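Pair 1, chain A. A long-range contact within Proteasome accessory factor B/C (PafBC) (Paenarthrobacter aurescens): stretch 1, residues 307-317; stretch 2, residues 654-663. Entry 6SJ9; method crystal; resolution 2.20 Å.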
# COMPACT_ATOMS: atom_id res chain seq x y z
N LEU A 307 16.30 20.88 6.12
CA LEU A 307 15.41 19.83 6.60
C LEU A 307 14.59 20.30 7.79
O LEU A 307 13.39 20.05 7.88
CB LEU A 307 16.25 18.60 6.99
CG LEU A 307 15.42 17.46 7.56
CD1 LEU A 307 14.47 17.11 6.47
CD2 LEU A 307 16.32 16.31 7.86
N SER A 308 15.26 20.94 8.75
CA SER A 308 14.59 21.47 9.93
C SER A 308 13.52 22.49 9.54
O SER A 308 12.43 22.51 10.12
CB SER A 308 15.63 22.09 10.86
OG SER A 308 15.02 22.94 11.81
N ALA A 309 13.83 23.37 8.60
CA ALA A 309 12.86 24.41 8.27
C ALA A 309 11.65 23.82 7.58
O ALA A 309 10.54 24.35 7.72
CB ALA A 309 13.51 25.49 7.39
N ALA A 310 11.83 22.72 6.86
CA ALA A 310 10.69 22.08 6.20
C ALA A 310 9.75 21.42 7.21
O ALA A 310 8.53 21.47 7.04
CB ALA A 310 11.18 21.08 5.15
N VAL A 311 10.31 20.81 8.27
CA VAL A 311 9.49 20.14 9.28
C VAL A 311 8.68 21.16 10.08
O VAL A 311 7.46 21.00 10.25
CB VAL A 311 10.38 19.28 10.19
CG1 VAL A 311 9.60 18.72 11.33
CG2 VAL A 311 10.99 18.17 9.37
N VAL A 312 9.34 22.20 10.58
CA VAL A 312 8.67 23.29 11.29
C VAL A 312 7.56 23.89 10.43
O VAL A 312 6.44 24.11 10.91
CB VAL A 312 9.70 24.36 11.69
CG1 VAL A 312 9.00 25.66 12.17
CG2 VAL A 312 10.63 23.80 12.78
N ARG A 313 7.82 24.10 9.14
CA ARG A 313 6.81 24.68 8.28
C ARG A 313 5.54 23.84 8.27
O ARG A 313 4.42 24.37 8.34
CB ARG A 313 7.36 24.86 6.86
CG ARG A 313 6.39 25.56 5.92
CD ARG A 313 6.36 24.88 4.57
NE ARG A 313 7.73 24.64 4.10
CZ ARG A 313 8.08 23.62 3.33
NH1 ARG A 313 7.17 22.73 2.95
NH2 ARG A 313 9.36 23.47 2.95
N ARG A 314 5.68 22.51 8.20
CA ARG A 314 4.49 21.65 8.15
C ARG A 314 3.78 21.66 9.49
O ARG A 314 2.56 21.82 9.54
CB ARG A 314 4.89 20.22 7.79
CG ARG A 314 5.77 20.16 6.60
CD ARG A 314 6.14 18.76 6.32
NE ARG A 314 5.01 18.19 5.70
CZ ARG A 314 4.90 18.11 4.39
NH1 ARG A 314 3.78 17.62 3.86
NH2 ARG A 314 5.96 18.48 3.66
N LEU A 315 4.54 21.55 10.58
CA LEU A 315 3.94 21.60 11.90
C LEU A 315 3.24 22.94 12.11
O LEU A 315 2.14 23.00 12.68
CB LEU A 315 5.01 21.37 12.97
CG LEU A 315 5.77 20.05 12.93
CD1 LEU A 315 6.94 20.01 13.92
CD2 LEU A 315 4.82 18.91 13.20
N GLN A 316 3.89 24.02 11.67
CA GLN A 316 3.33 25.35 11.86
C GLN A 316 2.13 25.58 10.98
O GLN A 316 1.12 26.14 11.42
CB GLN A 316 4.39 26.43 11.61
CG GLN A 316 3.89 27.80 12.00
CD GLN A 316 3.54 27.88 13.47
OE1 GLN A 316 4.39 27.70 14.34
NE2 GLN A 316 2.27 28.15 13.75
N ALA A 317 2.19 25.11 9.75
CA ALA A 317 1.03 25.27 8.90
C ALA A 317 -0.15 24.47 9.46
O ALA A 317 -1.30 24.91 9.37
CB ALA A 317 1.40 24.91 7.46
N TRP A 654 -0.51 17.32 20.24
CA TRP A 654 0.57 16.63 19.54
C TRP A 654 1.38 17.62 18.71
O TRP A 654 2.61 17.71 18.86
CB TRP A 654 -0.06 15.53 18.68
CG TRP A 654 0.78 14.84 17.65
CD1 TRP A 654 0.88 15.15 16.33
CD2 TRP A 654 1.55 13.65 17.84
NE1 TRP A 654 1.70 14.25 15.69
CE2 TRP A 654 2.12 13.31 16.60
CE3 TRP A 654 1.84 12.85 18.95
CZ2 TRP A 654 2.96 12.22 16.43
CZ3 TRP A 654 2.67 11.77 18.79
CH2 TRP A 654 3.22 11.45 17.53
N ILE A 655 0.69 18.44 17.91
CA ILE A 655 1.37 19.45 17.09
C ILE A 655 2.12 20.45 17.98
O ILE A 655 3.28 20.79 17.73
CB ILE A 655 0.37 20.17 16.17
CG1 ILE A 655 -0.25 19.21 15.15
CG2 ILE A 655 1.04 21.35 15.47
CD1 ILE A 655 -1.49 19.74 14.46
N ASP A 656 1.44 20.97 19.02
CA ASP A 656 2.10 21.94 19.89
C ASP A 656 3.32 21.33 20.56
O ASP A 656 4.39 21.94 20.59
CB ASP A 656 1.13 22.51 20.93
CG ASP A 656 0.12 23.46 20.33
OD1 ASP A 656 0.28 23.80 19.13
OD2 ASP A 656 -0.83 23.86 21.05
N ALA A 657 3.17 20.12 21.09
CA ALA A 657 4.33 19.46 21.69
C ALA A 657 5.47 19.31 20.66
O ALA A 657 6.65 19.53 20.98
CB ALA A 657 3.90 18.10 22.25
N ALA A 658 5.13 18.98 19.41
CA ALA A 658 6.14 18.92 18.36
C ALA A 658 6.79 20.28 18.12
O ALA A 658 8.01 20.37 17.93
CB ALA A 658 5.50 18.39 17.07
N LEU A 659 6.00 21.35 18.11
CA LEU A 659 6.54 22.66 17.78
C LEU A 659 7.43 23.20 18.89
O LEU A 659 8.47 23.83 18.62
CB LEU A 659 5.41 23.64 17.51
CG LEU A 659 4.80 23.60 16.12
CD1 LEU A 659 3.51 24.40 16.10
CD2 LEU A 659 5.79 24.19 15.13
N VAL A 660 7.05 22.98 20.15
CA VAL A 660 7.83 23.53 21.26
C VAL A 660 9.24 22.98 21.30
O VAL A 660 10.06 23.52 22.04
CB VAL A 660 7.15 23.26 22.62
CG1 VAL A 660 5.74 23.85 22.65
CG2 VAL A 660 7.13 21.77 22.92
N GLN A 661 9.54 21.91 20.57
CA GLN A 661 10.92 21.44 20.49
C GLN A 661 11.81 22.44 19.78
O GLN A 661 13.02 22.44 19.98
CB GLN A 661 11.02 20.10 19.75
CG GLN A 661 10.28 18.95 20.38
CD GLN A 661 10.34 17.69 19.51
OE1 GLN A 661 10.98 16.69 19.88
NE2 GLN A 661 9.70 17.76 18.34
N TYR A 662 11.25 23.26 18.88
CA TYR A 662 12.10 24.09 18.04
C TYR A 662 12.22 25.53 18.53
O TYR A 662 13.24 26.18 18.25
CB TYR A 662 11.58 24.07 16.61
CG TYR A 662 11.70 22.70 15.95
CD1 TYR A 662 10.78 21.69 16.22
CD2 TYR A 662 12.75 22.43 15.08
CE1 TYR A 662 10.91 20.45 15.63
CE2 TYR A 662 12.88 21.19 14.49
CZ TYR A 662 11.96 20.22 14.76
OH TYR A 662 12.11 19.00 14.16
N ASP A 663 11.22 26.06 19.25
CA ASP A 663 11.26 27.46 19.67
C ASP A 663 12.26 27.59 20.82
O ASP A 663 11.90 27.71 22.00
CB ASP A 663 9.89 28.01 20.06
CG ASP A 663 9.19 27.19 21.13
OD1 ASP A 663 9.76 26.18 21.58
OD2 ASP A 663 8.09 27.60 21.56

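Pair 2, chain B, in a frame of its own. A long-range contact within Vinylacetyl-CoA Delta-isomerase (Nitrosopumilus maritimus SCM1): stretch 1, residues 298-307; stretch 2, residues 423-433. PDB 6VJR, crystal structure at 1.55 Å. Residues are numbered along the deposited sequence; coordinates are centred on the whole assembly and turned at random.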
# COMPACT_ATOMS: atom_id res chain seq x y z
N GLY B 298 -6.93 -18.69 10.12
CA GLY B 298 -7.27 -19.04 11.49
C GLY B 298 -6.35 -18.35 12.51
O GLY B 298 -6.79 -17.90 13.57
N LEU B 299 -5.06 -18.27 12.19
CA LEU B 299 -4.13 -17.51 13.02
C LEU B 299 -4.50 -16.02 13.02
O LEU B 299 -4.47 -15.37 14.06
CB LEU B 299 -2.71 -17.70 12.49
CG LEU B 299 -1.96 -18.91 13.01
CD1 LEU B 299 -2.70 -20.21 12.67
CD2 LEU B 299 -0.56 -18.91 12.51
N GLY B 300 -4.90 -15.50 11.86
CA GLY B 300 -5.40 -14.14 11.77
C GLY B 300 -6.58 -13.90 12.70
O GLY B 300 -6.65 -12.87 13.36
N ASP B 301 -7.52 -14.87 12.75
CA ASP B 301 -8.68 -14.76 13.63
C ASP B 301 -8.24 -14.63 15.10
O ASP B 301 -8.76 -13.82 15.86
CB ASP B 301 -9.56 -16.00 13.48
CG ASP B 301 -10.27 -16.12 12.13
OD1 ASP B 301 -10.54 -15.08 11.51
OD2 ASP B 301 -10.56 -17.30 11.71
N VAL B 302 -7.26 -15.43 15.50
CA VAL B 302 -6.69 -15.37 16.85
C VAL B 302 -6.06 -13.99 17.11
O VAL B 302 -6.31 -13.40 18.15
CB VAL B 302 -5.69 -16.52 17.08
CG1 VAL B 302 -4.95 -16.35 18.40
CG2 VAL B 302 -6.34 -17.88 16.99
N LEU B 303 -5.23 -13.50 16.19
CA LEU B 303 -4.54 -12.23 16.37
C LEU B 303 -5.53 -11.07 16.46
O LEU B 303 -5.38 -10.15 17.24
CB LEU B 303 -3.49 -12.11 15.28
CG LEU B 303 -2.54 -10.92 15.47
CD1 LEU B 303 -1.93 -10.84 16.81
CD2 LEU B 303 -1.45 -11.01 14.39
N ILE B 304 -6.57 -11.12 15.63
CA ILE B 304 -7.62 -10.11 15.66
C ILE B 304 -8.30 -10.13 17.04
O ILE B 304 -8.52 -9.12 17.70
CB ILE B 304 -8.62 -10.34 14.53
CG1 ILE B 304 -8.00 -10.06 13.18
CG2 ILE B 304 -9.90 -9.55 14.78
CD1 ILE B 304 -8.80 -10.60 12.02
N GLY B 305 -8.62 -11.34 17.50
CA GLY B 305 -9.19 -11.51 18.81
C GLY B 305 -8.28 -10.97 19.93
O GLY B 305 -8.77 -10.39 20.90
N ALA B 306 -6.97 -11.20 19.81
CA ALA B 306 -6.04 -10.69 20.80
C ALA B 306 -6.01 -9.17 20.79
O ALA B 306 -6.02 -8.56 21.86
CB ALA B 306 -4.69 -11.26 20.57
N ALA B 307 -5.99 -8.56 19.59
CA ALA B 307 -5.97 -7.11 19.49
C ALA B 307 -7.27 -6.53 20.12
O ALA B 307 -7.26 -5.55 20.85
CB ALA B 307 -5.83 -6.75 18.04
N ARG B 423 -1.07 -11.73 29.90
CA ARG B 423 -1.15 -12.90 29.05
C ARG B 423 -1.49 -12.52 27.60
O ARG B 423 -0.94 -13.08 26.66
CB ARG B 423 -2.21 -13.88 29.59
CG ARG B 423 -1.72 -14.68 30.78
CD ARG B 423 -2.86 -15.47 31.42
NE ARG B 423 -2.43 -16.36 32.49
CZ ARG B 423 -1.74 -17.47 32.33
NH1 ARG B 423 -1.59 -18.00 31.13
NH2 ARG B 423 -1.31 -18.11 33.39
N ILE B 424 -2.44 -11.59 27.42
CA ILE B 424 -2.87 -11.26 26.07
C ILE B 424 -1.73 -10.51 25.34
O ILE B 424 -1.48 -10.73 24.17
CB ILE B 424 -4.23 -10.55 25.99
CG1 ILE B 424 -4.84 -10.79 24.61
CG2 ILE B 424 -4.13 -9.07 26.34
CD1 ILE B 424 -5.40 -12.19 24.44
N LEU B 425 -1.01 -9.63 26.04
CA LEU B 425 0.14 -8.96 25.46
C LEU B 425 1.21 -9.96 25.00
O LEU B 425 1.76 -9.83 23.90
CB LEU B 425 0.71 -7.92 26.41
CG LEU B 425 -0.16 -6.68 26.66
CD1 LEU B 425 0.26 -5.97 27.91
CD2 LEU B 425 -0.04 -5.74 25.48
N ARG B 426 1.49 -10.95 25.85
CA ARG B 426 2.45 -12.01 25.48
C ARG B 426 1.98 -12.78 24.25
O ARG B 426 2.79 -13.19 23.43
CB ARG B 426 2.74 -12.95 26.66
CG ARG B 426 3.59 -12.25 27.72
CD ARG B 426 4.97 -11.93 27.21
NE ARG B 426 5.84 -11.59 28.33
CZ ARG B 426 6.75 -10.59 28.30
NH1 ARG B 426 7.12 -10.09 27.15
NH2 ARG B 426 7.33 -10.20 29.43
N LEU B 427 0.67 -13.05 24.13
CA LEU B 427 0.15 -13.71 22.94
C LEU B 427 0.47 -12.90 21.68
O LEU B 427 0.94 -13.46 20.66
CB LEU B 427 -1.31 -14.11 23.07
CG LEU B 427 -1.88 -14.86 21.87
CD1 LEU B 427 -1.18 -16.19 21.62
CD2 LEU B 427 -3.36 -15.05 22.04
N ILE B 428 0.21 -11.59 21.74
CA ILE B 428 0.50 -10.71 20.60
C ILE B 428 2.00 -10.72 20.29
O ILE B 428 2.38 -10.85 19.12
CB ILE B 428 -0.06 -9.30 20.82
CG1 ILE B 428 -1.57 -9.34 20.94
CG2 ILE B 428 0.35 -8.40 19.66
CD1 ILE B 428 -2.22 -8.04 21.39
N GLU B 429 2.84 -10.61 21.31
CA GLU B 429 4.29 -10.68 21.11
C GLU B 429 4.69 -12.00 20.43
O GLU B 429 5.47 -12.04 19.48
CB GLU B 429 5.00 -10.50 22.45
CG GLU B 429 6.51 -10.41 22.34
CD GLU B 429 7.31 -10.68 23.64
OE1 GLU B 429 6.73 -11.29 24.58
OE2 GLU B 429 8.50 -10.28 23.73
N ASN B 430 4.12 -13.10 20.91
CA ASN B 430 4.43 -14.42 20.40
C ASN B 430 4.11 -14.57 18.92
O ASN B 430 4.84 -15.23 18.19
CB ASN B 430 3.65 -15.45 21.22
CG ASN B 430 3.63 -16.85 20.67
OD1 ASN B 430 4.61 -17.61 20.73
ND2 ASN B 430 2.51 -17.20 20.07
N MET B 431 3.01 -13.98 18.49
CA MET B 431 2.56 -14.11 17.10
C MET B 431 3.20 -13.08 16.16
O MET B 431 3.15 -13.30 14.94
CB MET B 431 1.04 -14.02 17.03
CG MET B 431 0.38 -15.18 17.74
SD MET B 431 -1.40 -15.23 17.56
CE MET B 431 -1.47 -15.85 15.87
N THR B 432 3.76 -11.98 16.67
CA THR B 432 4.31 -10.92 15.81
C THR B 432 5.83 -10.81 15.85
O THR B 432 6.41 -10.34 14.88
CB THR B 432 3.61 -9.61 16.19
OG1 THR B 432 3.96 -9.19 17.50
CG2 THR B 432 2.11 -9.70 16.01
N LEU B 433 6.46 -11.24 16.95
CA LEU B 433 7.91 -11.25 17.11
C LEU B 433 8.48 -12.62 17.49
O LEU B 433 9.62 -12.93 17.15
CB LEU B 433 8.35 -10.21 18.13
CG LEU B 433 8.07 -8.76 17.77
CD1 LEU B 433 8.38 -7.83 18.93
CD2 LEU B 433 8.84 -8.42 16.56

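The sharpest difference lies where Tyr A662 of pair 1 matches Met B431 of pair 2: an aromatic ring and a thioether chain fill the same space. The CA atoms fall 1.1 Å apart after superposition, yet the side-chain centres differ by 0.5 Å, and both residues take the m rotamer at chi1. The flat ring of Tyr A662 offers a face to Val A312, whose CG2 sits 3.7 Å from the ring centroid in a CH-pi contact, while Ser A308 lies at the ring edge, with OG 3.9 Å from CE2. Met B431, slim and flexible, instead threads along the partner helix: its SD lies 3.8 Å from CG1 of Val B302, and its CE reaches 3.5 Å from the backbone O of Leu B299. The tyrosine also carries a polar end, and its hydroxyl is hydrogen-bonded elsewhere in the structure.

The framework beneath is nearly identical. In each pair two helices run roughly antiparallel, at 147° in pair 1 and 142° in pair 2, with axes approaching to 9.6 Å; the central backbones superpose with an RMSD of 0.5 Å. No hydrogen bond crosses either contact, so packing carries both, burying 410 and 401 Å².

Val A311 and Val B302 are the constant element, both t, with side-chain centres 0.2 Å apart. A compact branched residue pointing toward the partner fits here beside either large neighbour.

A second exchange involves two matched positions. In pair 1, Leu A315 faces the small Ala A658, with CD1 3.8 Å from CB. In pair 2 the sizes are reversed: Ala B306 matches the leucine and Leu B427 the alanine, with CB of Ala B306 4.3 Å from CD2 of Leu B427. One large and one small residue thus share the space in both cases, with the bulk supplied from opposite helices. Ala B306 also packs against Ile B428, whose CG1 comes 3.7 Å from its CB; the matching Leu A659 places CD2 3.6 Å from CB of Leu A315, so this contact is made at CB whichever residue, leucine or alanine, stands there. Both residues at this position start sideways and bring their ends nearer, as a long aliphatic chain can.

At the closest CA pairs, where CA of Leu A315 lies 6.2 Å from CA of Ile A655 and CA of Ala B306 lies 6.2 Å from CA of Ile B424, isoleucine is retained but its rotamer changes. Ile A655 is m and sets CG2 3.4 Å from O of Leu A315; Ile B424 is t and sets CG1 3.7 Å from O of Ala B306. Either way, an aliphatic branch covers backbone at the tight end.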